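Local coordinates for protein aspartate-semialdehyde dehydrogenase (Thermus thermophilus, PDB 2YV3) that probably catalyses the NADPH-dependent reductive dephosphorylation of L-aspartyl-4-phosphate to L-aspartate-semialdehyde, an early step toward lysine, methionine and threonine, at residues Leu30-Ser35 with Glu48-Glu53; Arg139-Lys144 with Arg248-Glu253; Ala241-Phe246 with Gly302-Val307. All coordinates share one frame; numbering follows the deposited sequence.

Contact 1: residues Leu30-Ser35 with Glu48-Glu53; sequences LRLYAS and EEIPVE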
ATOM      1  N   LEU A  30      22.313  32.233 -12.637  1.00 37.88           N
ATOM      2  CA  LEU A  30      22.253  30.816 -12.368  1.00 28.75           C
ATOM      3  C   LEU A  30      23.136  30.569 -11.143  1.00 26.40           C
ATOM      4  O   LEU A  30      24.357  30.494 -11.269  1.00 28.10           O
ATOM      5  CB  LEU A  30      22.811  30.068 -13.584  1.00 36.16           C
ATOM      6  CG  LEU A  30      24.287  30.314 -13.978  1.00 34.65           C
ATOM      7  CD1 LEU A  30      24.639  29.419 -15.141  1.00 42.02           C
ATOM      8  CD2 LEU A  30      24.541  31.778 -14.348  1.00 28.55           C
ATOM      9  N   ARG A  31      22.527  30.448  -9.963  1.00 23.00           N
ATOM     10  CA  ARG A  31      23.291  30.217  -8.736  1.00 29.05           C
ATOM     11  C   ARG A  31      22.906  28.966  -7.940  1.00 31.29           C
ATOM     12  O   ARG A  31      21.779  28.830  -7.466  1.00 29.88           O
ATOM     13  CB  ARG A  31      23.199  31.447  -7.831  1.00 35.70           C
ATOM     14  CG  ARG A  31      23.903  32.671  -8.383  1.00 20.77           C
ATOM     15  CD  ARG A  31      23.682  33.858  -7.487  1.00 28.86           C
ATOM     16  NE  ARG A  31      24.532  34.981  -7.855  1.00 31.46           N
ATOM     17  CZ  ARG A  31      25.822  35.077  -7.553  1.00 38.50           C
ATOM     18  NH1 ARG A  31      26.428  34.118  -6.868  1.00 39.56           N
ATOM     19  NH2 ARG A  31      26.511  36.141  -7.942  1.00 55.15           N
ATOM     20  N   LEU A  32      23.868  28.060  -7.802  1.00 27.62           N
ATOM     21  CA  LEU A  32      23.683  26.820  -7.072  1.00 18.47           C
ATOM     22  C   LEU A  32      24.375  26.901  -5.723  1.00 28.55           C
ATOM     23  O   LEU A  32      25.549  27.247  -5.639  1.00 34.58           O
ATOM     24  CB  LEU A  32      24.260  25.671  -7.872  1.00 16.07           C
ATOM     25  CG  LEU A  32      23.690  25.543  -9.284  1.00 22.86           C
ATOM     26  CD1 LEU A  32      24.006  24.113  -9.780  1.00 10.24           C
ATOM     27  CD2 LEU A  32      22.165  25.837  -9.289  1.00  2.62           C
ATOM     28  N   TYR A  33      23.648  26.570  -4.665  1.00 32.39           N
ATOM     29  CA  TYR A  33      24.198  26.634  -3.320  1.00 34.59           C
ATOM     30  C   TYR A  33      23.991  25.358  -2.493  1.00 39.13           C
ATOM     31  O   TYR A  33      22.904  24.780  -2.465  1.00 38.96           O
ATOM     32  CB  TYR A  33      23.579  27.825  -2.579  1.00 31.64           C
ATOM     33  CG  TYR A  33      24.116  29.174  -2.995  1.00 29.44           C
ATOM     34  CD1 TYR A  33      25.405  29.582  -2.615  1.00 37.33           C
ATOM     35  CD2 TYR A  33      23.348  30.045  -3.762  1.00 27.71           C
ATOM     36  CE1 TYR A  33      25.906  30.817  -2.985  1.00 12.32           C
ATOM     37  CE2 TYR A  33      23.842  31.286  -4.138  1.00 21.34           C
ATOM     38  CZ  TYR A  33      25.125  31.663  -3.744  1.00 24.87           C
ATOM     39  OH  TYR A  33      25.627  32.887  -4.117  1.00 38.62           O
ATOM     40  N   ALA A  34      25.045  24.933  -1.807  1.00 43.07           N
ATOM     41  CA  ALA A  34      24.988  23.747  -0.960  1.00 44.81           C
ATOM     42  C   ALA A  34      25.726  24.062   0.327  1.00 45.18           C
ATOM     43  O   ALA A  34      26.483  25.030   0.396  1.00 47.13           O
ATOM     44  CB  ALA A  34      25.646  22.559  -1.663  1.00 36.76           C
ATOM     45  N   SER A  35      25.493  23.260   1.358  1.00 51.91           N
ATOM     46  CA  SER A  35      26.188  23.461   2.625  1.00 51.50           C
ATOM     47  C   SER A  35      27.597  22.937   2.375  1.00 49.88           C
ATOM     48  O   SER A  35      27.804  22.084   1.512  1.00 46.39           O
ATOM     49  CB  SER A  35      25.525  22.653   3.750  1.00 51.04           C
ATOM     50  OG  SER A  35      25.704  21.256   3.563  1.00 46.26           O
ATOM     51  N   GLU A  48      25.572  23.038 -20.040  1.00 31.10           N
ATOM     52  CA  GLU A  48      26.702  23.794 -19.536  1.00 38.12           C
ATOM     53  C   GLU A  48      26.924  23.428 -18.067  1.00 38.44           C
ATOM     54  O   GLU A  48      25.972  23.236 -17.298  1.00 42.08           O
ATOM     55  CB  GLU A  48      26.407  25.289 -19.690  1.00 44.29           C
ATOM     56  CG  GLU A  48      25.615  25.604 -20.975  1.00 54.75           C
ATOM     57  CD  GLU A  48      24.885  26.945 -20.931  1.00 57.70           C
ATOM     58  OE1 GLU A  48      24.170  27.213 -19.938  1.00 54.80           O
ATOM     59  OE2 GLU A  48      25.021  27.724 -21.898  1.00 61.63           O
ATOM     60  N   GLU A  49      28.190  23.312 -17.690  1.00 40.80           N
ATOM     61  CA  GLU A  49      28.572  22.979 -16.319  1.00 39.49           C
ATOM     62  C   GLU A  49      28.530  24.234 -15.415  1.00 31.48           C
ATOM     63  O   GLU A  49      28.957  25.308 -15.808  1.00 28.11           O
ATOM     64  CB  GLU A  49      29.965  22.355 -16.348  1.00 42.31           C
ATOM     65  CG  GLU A  49      30.764  22.752 -17.609  1.00 45.91           C
ATOM     66  CD  GLU A  49      30.595  21.777 -18.782  1.00 40.06           C
ATOM     67  OE1 GLU A  49      31.141  20.652 -18.724  1.00 35.79           O
ATOM     68  OE2 GLU A  49      29.919  22.130 -19.769  1.00 38.76           O
ATOM     69  N   ILE A  50      27.994  24.081 -14.209  1.00 38.88           N
ATOM     70  CA  ILE A  50      27.866  25.185 -13.253  1.00 35.17           C
ATOM     71  C   ILE A  50      28.376  24.773 -11.881  1.00 33.45           C
ATOM     72  O   ILE A  50      28.104  23.664 -11.423  1.00 36.06           O
ATOM     73  CB  ILE A  50      26.388  25.632 -13.115  1.00 39.02           C
ATOM     74  CG1 ILE A  50      25.917  26.258 -14.428  1.00 44.83           C
ATOM     75  CG2 ILE A  50      26.220  26.588 -11.951  1.00 37.35           C
ATOM     76  CD1 ILE A  50      26.908  27.209 -15.055  1.00 45.35           C
ATOM     77  N   PRO A  51      29.116  25.671 -11.206  1.00 29.89           N
ATOM     78  CA  PRO A  51      29.683  25.425  -9.879  1.00 27.42           C
ATOM     79  C   PRO A  51      28.635  25.466  -8.776  1.00 24.46           C
ATOM     80  O   PRO A  51      27.534  25.962  -8.987  1.00 23.59           O
ATOM     81  CB  PRO A  51      30.714  26.543  -9.739  1.00 33.40           C
ATOM     82  CG  PRO A  51      30.040  27.684 -10.439  1.00 30.79           C
ATOM     83  CD  PRO A  51      29.472  27.023 -11.683  1.00 35.42           C
ATOM     84  N   VAL A  52      29.000  24.938  -7.607  1.00 28.17           N
ATOM     85  CA  VAL A  52      28.124  24.890  -6.427  1.00 28.62           C
ATOM     86  C   VAL A  52      28.804  25.575  -5.248  1.00 12.37           C
ATOM     87  O   VAL A  52      29.670  25.000  -4.615  1.00 25.45           O
ATOM     88  CB  VAL A  52      27.809  23.422  -6.003  1.00 31.58           C
ATOM     89  CG1 VAL A  52      26.859  23.407  -4.801  1.00 32.21           C
ATOM     90  CG2 VAL A  52      27.198  22.666  -7.166  1.00 28.21           C
ATOM     91  N   GLU A  53      28.402  26.796  -4.953  1.00 12.66           N
ATOM     92  CA  GLU A  53      28.995  27.537  -3.857  1.00 28.31           C
ATOM     93  C   GLU A  53      28.465  27.073  -2.518  1.00 36.02           C
ATOM     94  O   GLU A  53      27.305  26.692  -2.400  1.00 35.96           O
ATOM     95  CB  GLU A  53      28.688  29.022  -4.006  1.00 42.78           C
ATOM     96  CG  GLU A  53      28.862  29.522  -5.415  1.00 52.73           C
ATOM     97  CD  GLU A  53      30.111  28.960  -6.052  1.00 56.51           C
ATOM     98  OE1 GLU A  53      31.225  29.264  -5.551  1.00 62.15           O
ATOM     99  OE2 GLU A  53      29.975  28.206  -7.045  1.00 54.35           O
TER
HETATM  100  O   HOH W   1      26.886  29.096  -9.041  1.00 20.70           O
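Leu32, Tyr33 and Ala34 run parallel to Val52 and Glu53, with Glu53 N giving its hydrogen to Leu32 O (3.0 Å) and Glu53 O accepting from Ala34 N (2.9 Å), so that Glu53 straddles Tyr33. The short strand axes diverge by 39°. Toward the start of the two strands a water takes the place of a direct bond: it donates to Pro51 O and accepts only weakly from Leu32 N. Beside this bridge Leu32 carries the apolar contact: its CG approaches Ile50 CG2 at 3.8 Å, the two side chains crossing at about a right angle. Further along the same face Val52 CG1, anti to its backbone N (chi1 -178°), is carried onto the methyl of Ala34, with Ala34 CB at 3.5 Å. These are adjacent strands of the Rossmann-type NAD-binding domain, where strand 31-34 also pairs with strand 3-6, and strand 48-54 with strand 42-45. Ala34 and Val52 lie near Ser38 and Thr9, both predicted to bind NADP, which places this end of the pair beside the probable cofactor site. On the other face the Tyr33 ring comes obliquely to the aliphatic start of Glu53, its CE1 lying 3.5 Å from Glu53 CB. Glu53 then bends at chi2, and its carboxylate plane stands 78° from the ring. Leu55 and Pro61 also touch Tyr33.

Contact 2: residues Arg139-Lys144 with Arg248-Glu253; sequences RAFQAK and RPVTPE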
ATOM      1  N   ARG A 139     -13.857  21.212  -4.446  1.00 28.84           N
ATOM      2  CA  ARG A 139     -14.592  22.324  -5.035  1.00 35.29           C
ATOM      3  C   ARG A 139     -15.974  21.945  -5.597  1.00 34.14           C
ATOM      4  O   ARG A 139     -16.958  22.658  -5.388  1.00 37.18           O
ATOM      5  CB  ARG A 139     -13.733  22.990  -6.114  1.00 27.00           C
ATOM      6  CG  ARG A 139     -13.262  22.062  -7.222  1.00 37.97           C
ATOM      7  CD  ARG A 139     -11.959  22.547  -7.890  1.00 26.44           C
ATOM      8  NE  ARG A 139     -12.099  23.797  -8.630  1.00 31.07           N
ATOM      9  CZ  ARG A 139     -12.302  24.992  -8.075  1.00 34.40           C
ATOM     10  NH1 ARG A 139     -12.391  25.113  -6.757  1.00 28.98           N
ATOM     11  NH2 ARG A 139     -12.412  26.076  -8.843  1.00 26.87           N
ATOM     12  N   ALA A 140     -16.050  20.816  -6.291  1.00 36.10           N
ATOM     13  CA  ALA A 140     -17.312  20.360  -6.886  1.00 37.81           C
ATOM     14  C   ALA A 140     -18.259  19.646  -5.930  1.00 30.21           C
ATOM     15  O   ALA A 140     -19.449  19.938  -5.913  1.00 31.22           O
ATOM     16  CB  ALA A 140     -17.030  19.436  -8.093  1.00 14.89           C
ATOM     17  N   PHE A 141     -17.725  18.730  -5.127  1.00 32.35           N
ATOM     18  CA  PHE A 141     -18.534  17.926  -4.224  1.00 23.67           C
ATOM     19  C   PHE A 141     -18.415  18.143  -2.723  1.00 26.79           C
ATOM     20  O   PHE A 141     -19.089  17.459  -1.955  1.00 34.09           O
ATOM     21  CB  PHE A 141     -18.243  16.458  -4.490  1.00 33.57           C
ATOM     22  CG  PHE A 141     -18.318  16.071  -5.944  1.00 41.82           C
ATOM     23  CD1 PHE A 141     -19.487  16.272  -6.679  1.00 21.27           C
ATOM     24  CD2 PHE A 141     -17.225  15.457  -6.564  1.00 40.07           C
ATOM     25  CE1 PHE A 141     -19.572  15.869  -7.995  1.00 14.07           C
ATOM     26  CE2 PHE A 141     -17.302  15.049  -7.890  1.00 34.13           C
ATOM     27  CZ  PHE A 141     -18.483  15.255  -8.606  1.00 30.70           C
ATOM     28  N   GLN A 142     -17.570  19.068  -2.293  1.00 20.52           N
ATOM     29  CA  GLN A 142     -17.377  19.305  -0.868  1.00 25.21           C
ATOM     30  C   GLN A 142     -17.192  18.006  -0.087  1.00 28.84           C
ATOM     31  O   GLN A 142     -18.140  17.257   0.146  1.00 36.69           O
ATOM     32  CB  GLN A 142     -18.548  20.088  -0.261  1.00 31.91           C
ATOM     33  CG  GLN A 142     -18.454  21.603  -0.433  1.00 39.66           C
ATOM     34  CD  GLN A 142     -18.911  22.353   0.812  1.00 41.26           C
ATOM     35  OE1 GLN A 142     -18.419  22.094   1.920  1.00 27.44           O
ATOM     36  NE2 GLN A 142     -19.849  23.285   0.637  1.00 28.55           N
ATOM     37  N   ALA A 143     -15.960  17.753   0.328  1.00 26.14           N
ATOM     38  CA  ALA A 143     -15.647  16.566   1.086  1.00 21.47           C
ATOM     39  C   ALA A 143     -15.904  16.867   2.562  1.00 27.77           C
ATOM     40  O   ALA A 143     -16.267  17.983   2.931  1.00 21.85           O
ATOM     41  CB  ALA A 143     -14.180  16.178   0.859  1.00 16.61           C
ATOM     42  N   LYS A 144     -15.726  15.854   3.399  1.00 23.44           N
ATOM     43  CA  LYS A 144     -15.918  15.996   4.820  1.00 10.23           C
ATOM     44  C   LYS A 144     -15.159  14.886   5.519  1.00 22.75           C
ATOM     45  O   LYS A 144     -15.039  14.891   6.741  1.00 21.40           O
ATOM     46  CB  LYS A 144     -17.399  15.896   5.180  1.00 24.64           C
ATOM     47  CG  LYS A 144     -18.321  15.335   4.099  1.00 20.96           C
ATOM     48  CD  LYS A 144     -19.641  14.840   4.698  1.00 24.55           C
ATOM     49  CE  LYS A 144     -20.368  15.912   5.503  1.00 32.37           C
ATOM     50  NZ  LYS A 144     -21.378  15.310   6.425  1.00 29.71           N
ATOM     51  N   ARG A 248     -22.240  16.633  -1.527  1.00 41.12           N
ATOM     52  CA  ARG A 248     -23.074  16.449  -2.701  1.00 38.79           C
ATOM     53  C   ARG A 248     -22.942  15.032  -3.217  1.00 35.84           C
ATOM     54  O   ARG A 248     -21.899  14.392  -3.050  1.00 21.68           O
ATOM     55  CB  ARG A 248     -22.670  17.427  -3.795  1.00 38.35           C
ATOM     56  CG  ARG A 248     -22.596  18.864  -3.341  1.00 44.03           C
ATOM     57  CD  ARG A 248     -21.254  19.427  -3.757  1.00 51.01           C
ATOM     58  NE  ARG A 248     -21.076  20.823  -3.411  1.00 40.80           N
ATOM     59  CZ  ARG A 248     -21.220  21.304  -2.184  1.00 47.76           C
ATOM     60  NH1 ARG A 248     -21.549  20.493  -1.187  1.00 50.36           N
ATOM     61  NH2 ARG A 248     -21.044  22.598  -1.957  1.00 45.25           N
ATOM     62  N   PRO A 249     -24.000  14.539  -3.882  1.00 42.90           N
ATOM     63  CA  PRO A 249     -24.067  13.189  -4.454  1.00 40.74           C
ATOM     64  C   PRO A 249     -22.968  13.016  -5.486  1.00 35.45           C
ATOM     65  O   PRO A 249     -22.919  13.746  -6.492  1.00 29.71           O
ATOM     66  CB  PRO A 249     -25.447  13.160  -5.091  1.00 43.91           C
ATOM     67  CG  PRO A 249     -25.581  14.567  -5.617  1.00 44.48           C
ATOM     68  CD  PRO A 249     -25.068  15.395  -4.441  1.00 42.82           C
ATOM     69  N   VAL A 250     -22.067  12.072  -5.235  1.00 37.77           N
ATOM     70  CA  VAL A 250     -21.008  11.851  -6.194  1.00 36.08           C
ATOM     71  C   VAL A 250     -21.533  10.969  -7.264  1.00 34.16           C
ATOM     72  O   VAL A 250     -22.658  10.482  -7.198  1.00 37.53           O
ATOM     73  CB  VAL A 250     -19.765  11.154  -5.638  1.00 27.18           C
ATOM     74  CG1 VAL A 250     -18.571  12.061  -5.833  1.00 25.83           C
ATOM     75  CG2 VAL A 250     -19.962  10.766  -4.197  1.00 36.29           C
ATOM     76  N   THR A 251     -20.671  10.754  -8.241  1.00 38.52           N
ATOM     77  CA  THR A 251     -20.973   9.945  -9.393  1.00 34.38           C
ATOM     78  C   THR A 251     -19.608   9.645  -9.977  1.00 34.98           C
ATOM     79  O   THR A 251     -18.839  10.570 -10.289  1.00 29.15           O
ATOM     80  CB  THR A 251     -21.791  10.771 -10.400  1.00 39.38           C
ATOM     81  OG1 THR A 251     -22.413  11.875  -9.707  1.00 38.66           O
ATOM     82  CG2 THR A 251     -22.865   9.910 -11.044  1.00 39.42           C
ATOM     83  N   PRO A 252     -19.243   8.359 -10.067  1.00 32.49           N
ATOM     84  CA  PRO A 252     -17.924   8.141 -10.653  1.00 23.74           C
ATOM     85  C   PRO A 252     -17.875   8.774 -12.049  1.00 17.15           C
ATOM     86  O   PRO A 252     -16.798   9.120 -12.548  1.00 18.94           O
ATOM     87  CB  PRO A 252     -17.786   6.615 -10.646  1.00 15.73           C
ATOM     88  CG  PRO A 252     -19.165   6.100 -10.256  1.00 19.89           C
ATOM     89  CD  PRO A 252     -19.706   7.149  -9.379  1.00 27.14           C
ATOM     90  N   GLU A 253     -19.049   8.953 -12.656  1.00  9.21           N
ATOM     91  CA  GLU A 253     -19.122   9.570 -13.976  1.00 16.65           C
ATOM     92  C   GLU A 253     -19.149  11.092 -13.927  1.00 18.39           C
ATOM     93  O   GLU A 253     -19.000  11.744 -14.952  1.00 23.14           O
ATOM     94  CB  GLU A 253     -20.328   9.055 -14.777  1.00 18.17           C
ATOM     95  CG  GLU A 253     -21.585   8.763 -13.956  1.00 40.88           C
ATOM     96  CD  GLU A 253     -21.537   7.408 -13.244  1.00 42.16           C
ATOM     97  OE1 GLU A 253     -21.447   6.371 -13.951  1.00 35.30           O
ATOM     98  OE2 GLU A 253     -21.593   7.384 -11.988  1.00 33.92           O
TER
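Phe141 turns one face of its ring to Val250, whose CG1 lies 3.9 Å from the ring centroid and 18° off the normal, a CH-pi contact. Val250 CG1 is displaced toward the rim, nearest Phe141 CD2 at 3.7 Å. On the opposite face Ala140 CB sits over the ring centre, so the phenyl is held between a methyl of the loop and one of its own helix. Arg248 CB comes to the edge of the same ring, near its plane. CG stands beside the backbone N, and the chain then runs past the end of the helix, where one guanidinium face lies against Gln142. It is the aliphatic part of Gln142 that meets that face, with Gln142 CB 3.5 Å from Arg248 CZ. An alanine in place of Arg248 would probably leave the CB and CG of Gln142 without the flat group that lies over them and open a gap beside the helix end. The contact joins the turn between helix 125-141 and strand 143-151, where Gln142 leaves the helix with positive phi (47°), to the loop leading from strand 237-246 into helix 252-259, all within the dimerisation domain. Arg248 N donates to Phe141 O, a long bond of 3.3 Å. Asn301 grips the loop through Arg248 O and Val250 N, while Ala254 and Ala255 of helix 252-259 pack on Phe141.

Contact 3: residues Ala241-Phe246 with Gly302-Val307; sequences AVSVEF and GLDFFV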
ATOM      1  N   ALA A 241      -4.050   5.037  -2.062  1.00 20.29           N
ATOM      2  CA  ALA A 241      -5.444   4.656  -2.222  1.00 16.96           C
ATOM      3  C   ALA A 241      -6.263   5.634  -1.403  1.00 22.11           C
ATOM      4  O   ALA A 241      -6.161   5.671  -0.176  1.00 22.16           O
ATOM      5  CB  ALA A 241      -5.668   3.229  -1.724  1.00 27.28           C
ATOM      6  N   VAL A 242      -7.082   6.425  -2.086  1.00 21.57           N
ATOM      7  CA  VAL A 242      -7.888   7.438  -1.426  1.00 22.98           C
ATOM      8  C   VAL A 242      -9.368   7.079  -1.295  1.00 24.88           C
ATOM      9  O   VAL A 242      -9.893   6.263  -2.044  1.00 32.31           O
ATOM     10  CB  VAL A 242      -7.730   8.782  -2.167  1.00 20.22           C
ATOM     11  CG1 VAL A 242      -8.505   9.888  -1.454  1.00 25.59           C
ATOM     12  CG2 VAL A 242      -6.257   9.133  -2.262  1.00  9.98           C
ATOM     13  N   SER A 243     -10.027   7.672  -0.306  1.00 26.26           N
ATOM     14  CA  SER A 243     -11.446   7.442  -0.065  1.00 25.05           C
ATOM     15  C   SER A 243     -11.997   8.731   0.499  1.00 25.24           C
ATOM     16  O   SER A 243     -11.287   9.454   1.191  1.00 30.56           O
ATOM     17  CB  SER A 243     -11.638   6.310   0.928  1.00 10.29           C
ATOM     18  OG  SER A 243     -10.954   5.156   0.481  1.00 34.96           O
ATOM     19  N   VAL A 244     -13.255   9.029   0.201  1.00 24.69           N
ATOM     20  CA  VAL A 244     -13.851  10.266   0.674  1.00 26.94           C
ATOM     21  C   VAL A 244     -15.356  10.170   0.860  1.00 27.85           C
ATOM     22  O   VAL A 244     -16.034   9.375   0.215  1.00 28.66           O
ATOM     23  CB  VAL A 244     -13.611  11.438  -0.331  1.00 19.63           C
ATOM     24  CG1 VAL A 244     -13.843  12.742   0.353  1.00 17.01           C
ATOM     25  CG2 VAL A 244     -12.227  11.381  -0.919  1.00 14.09           C
ATOM     26  N   GLU A 245     -15.874  11.002   1.752  1.00 35.47           N
ATOM     27  CA  GLU A 245     -17.303  11.071   1.984  1.00 35.31           C
ATOM     28  C   GLU A 245     -17.626  12.502   1.542  1.00 34.43           C
ATOM     29  O   GLU A 245     -16.940  13.448   1.943  1.00 21.92           O
ATOM     30  CB  GLU A 245     -17.631  10.850   3.467  1.00 33.83           C
ATOM     31  CG  GLU A 245     -19.129  10.779   3.766  1.00 29.66           C
ATOM     32  CD  GLU A 245     -19.425  10.462   5.223  1.00 40.74           C
ATOM     33  OE1 GLU A 245     -18.879  11.159   6.117  1.00 33.76           O
ATOM     34  OE2 GLU A 245     -20.216   9.523   5.474  1.00 42.24           O
ATOM     35  N   PHE A 246     -18.645  12.656   0.700  1.00 26.84           N
ATOM     36  CA  PHE A 246     -19.001  13.973   0.187  1.00 27.72           C
ATOM     37  C   PHE A 246     -20.283  14.601   0.699  1.00 28.09           C
ATOM     38  O   PHE A 246     -21.102  13.959   1.362  1.00 32.17           O
ATOM     39  CB  PHE A 246     -19.052  13.917  -1.336  1.00 26.37           C
ATOM     40  CG  PHE A 246     -17.738  13.610  -1.967  1.00 24.04           C
ATOM     41  CD1 PHE A 246     -16.799  14.620  -2.167  1.00 22.53           C
ATOM     42  CD2 PHE A 246     -17.424  12.309  -2.348  1.00 23.42           C
ATOM     43  CE1 PHE A 246     -15.559  14.339  -2.738  1.00 24.61           C
ATOM     44  CE2 PHE A 246     -16.186  12.021  -2.923  1.00 34.67           C
ATOM     45  CZ  PHE A 246     -15.250  13.039  -3.117  1.00 19.91           C
ATOM     46  N   GLY A 302     -19.829   8.229  -1.087  1.00 15.59           N
ATOM     47  CA  GLY A 302     -18.394   8.251  -1.200  1.00 14.76           C
ATOM     48  C   GLY A 302     -17.828   7.757  -2.507  1.00 20.87           C
ATOM     49  O   GLY A 302     -18.548   7.334  -3.424  1.00 10.26           O
ATOM     50  N   LEU A 303     -16.502   7.813  -2.556  1.00 25.35           N
ATOM     51  CA  LEU A 303     -15.713   7.433  -3.717  1.00 20.28           C
ATOM     52  C   LEU A 303     -14.377   6.851  -3.311  1.00 20.45           C
ATOM     53  O   LEU A 303     -13.750   7.328  -2.368  1.00  7.05           O
ATOM     54  CB  LEU A 303     -15.427   8.665  -4.568  1.00 16.53           C
ATOM     55  CG  LEU A 303     -16.347   9.129  -5.679  1.00  7.68           C
ATOM     56  CD1 LEU A 303     -15.755  10.388  -6.233  1.00 18.28           C
ATOM     57  CD2 LEU A 303     -16.446   8.081  -6.772  1.00 23.92           C
ATOM     58  N   ASP A 304     -13.942   5.834  -4.044  1.00 19.89           N
ATOM     59  CA  ASP A 304     -12.650   5.217  -3.804  1.00 16.34           C
ATOM     60  C   ASP A 304     -11.784   5.383  -5.052  1.00 22.69           C
ATOM     61  O   ASP A 304     -12.044   4.748  -6.066  1.00 26.56           O
ATOM     62  CB  ASP A 304     -12.806   3.731  -3.505  1.00 20.93           C
ATOM     63  CG  ASP A 304     -13.484   3.468  -2.171  1.00 41.50           C
ATOM     64  OD1 ASP A 304     -14.685   3.785  -2.067  1.00 36.89           O
ATOM     65  OD2 ASP A 304     -12.821   2.946  -1.229  1.00 40.79           O
ATOM     66  N   PHE A 305     -10.779   6.251  -5.004  1.00 15.07           N
ATOM     67  CA  PHE A 305      -9.898   6.401  -6.151  1.00 17.46           C
ATOM     68  C   PHE A 305      -8.475   6.076  -5.744  1.00 20.14           C
ATOM     69  O   PHE A 305      -8.198   5.902  -4.569  1.00 13.66           O
ATOM     70  CB  PHE A 305      -9.967   7.806  -6.770  1.00 23.18           C
ATOM     71  CG  PHE A 305     -10.124   8.921  -5.771  1.00 36.14           C
ATOM     72  CD1 PHE A 305     -11.368   9.178  -5.181  1.00 37.62           C
ATOM     73  CD2 PHE A 305      -9.046   9.750  -5.454  1.00 32.18           C
ATOM     74  CE1 PHE A 305     -11.543  10.239  -4.304  1.00 21.61           C
ATOM     75  CE2 PHE A 305      -9.209  10.819  -4.572  1.00 34.11           C
ATOM     76  CZ  PHE A 305     -10.470  11.061  -3.997  1.00 36.94           C
ATOM     77  N   PHE A 306      -7.595   5.962  -6.740  1.00 25.05           N
ATOM     78  CA  PHE A 306      -6.178   5.654  -6.548  1.00 15.78           C
ATOM     79  C   PHE A 306      -5.427   6.777  -7.250  1.00  7.17           C
ATOM     80  O   PHE A 306      -5.877   7.289  -8.257  1.00 10.81           O
ATOM     81  CB  PHE A 306      -5.832   4.305  -7.199  1.00 26.62           C
ATOM     82  CG  PHE A 306      -4.507   3.735  -6.765  1.00 18.20           C
ATOM     83  CD1 PHE A 306      -4.325   3.278  -5.465  1.00 11.83           C
ATOM     84  CD2 PHE A 306      -3.440   3.673  -7.649  1.00 27.96           C
ATOM     85  CE1 PHE A 306      -3.100   2.768  -5.044  1.00 14.34           C
ATOM     86  CE2 PHE A 306      -2.196   3.161  -7.240  1.00 32.09           C
ATOM     87  CZ  PHE A 306      -2.034   2.709  -5.926  1.00 22.48           C
ATOM     88  N   VAL A 307      -4.275   7.157  -6.734  1.00 11.51           N
ATOM     89  CA  VAL A 307      -3.548   8.252  -7.346  1.00 15.01           C
ATOM     90  C   VAL A 307      -2.053   8.047  -7.359  1.00 12.98           C
ATOM     91  O   VAL A 307      -1.480   7.475  -6.440  1.00 24.54           O
ATOM     92  CB  VAL A 307      -3.847   9.578  -6.606  1.00 28.28           C
ATOM     93  CG1 VAL A 307      -3.352  10.751  -7.422  1.00 33.97           C
ATOM     94  CG2 VAL A 307      -5.358   9.704  -6.332  1.00 34.10           C
TER
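Phe305 lays its ring across Val242 and Val244 of the neighbouring antiparallel strand. From CB, chi1 of 37° sets CG between the backbone N and the carbonyl carbon; the end of the side chain comes nearer the other strand than its base. CD2 comes first, 3.7 Å from Val242 CB. CE2 follows, against Val242 CB and CG1, and the ring face receives Val242 CB as a CH-pi contact 3.9 Å from the centroid. CZ, at the tip, meets Val244 CG2 at 3.6 Å as well as Val242 CG1, and CE1 touches the same Val244 methyl. Val307 CG2 lies in the ring plane at its edge, and Leu134 and Leu137 of helix 125-141 also pack on the ring. In the backbone, Val242 N donates to Phe305 O (2.8 Å), with a weak return bond from Phe305 N to Val242 O. Val244 and Leu303 form the next hydrogen-bonded pair, with Val244 N to Leu303 O at 3.1 Å. Beyond it Phe246 CE2 reaches Leu303 CD1 at 3.7 Å. On the other face Ser243 OG lies 3.4 Å from Asp304 OD2, a weak pairing at most, while Glu245 is salt-bridged to Arg145. In these two strands the face toward helix 125-141 is thus apolar, while the face toward the second subunit mixes polar Ser243, Asp304 and Glu245 with apolar Ala241 and Phe306.

From the N terminus, contact 1 closes first: strand 48-54 returns beside strand 31-34 after a loop of twelve residues that includes strand 42-45, all inside the NAD-binding domain. The other two contacts lie in the dimerisation domain, on the opposite side of the chain's centre, their centres about 46 and 42 Å from that of contact 1. Residues 139-144 open contact 2 and 241-246 open contact 3; 248-253 then close contact 2 before 302-307 close contact 3, so the two long loops cross. Their centres are about 10 Å apart and they touch, Phe141 packing on Phe246 and Val250 on Leu303. Together they tie helix 125-141 and the loop before helix 252-259 to one mixed sheet.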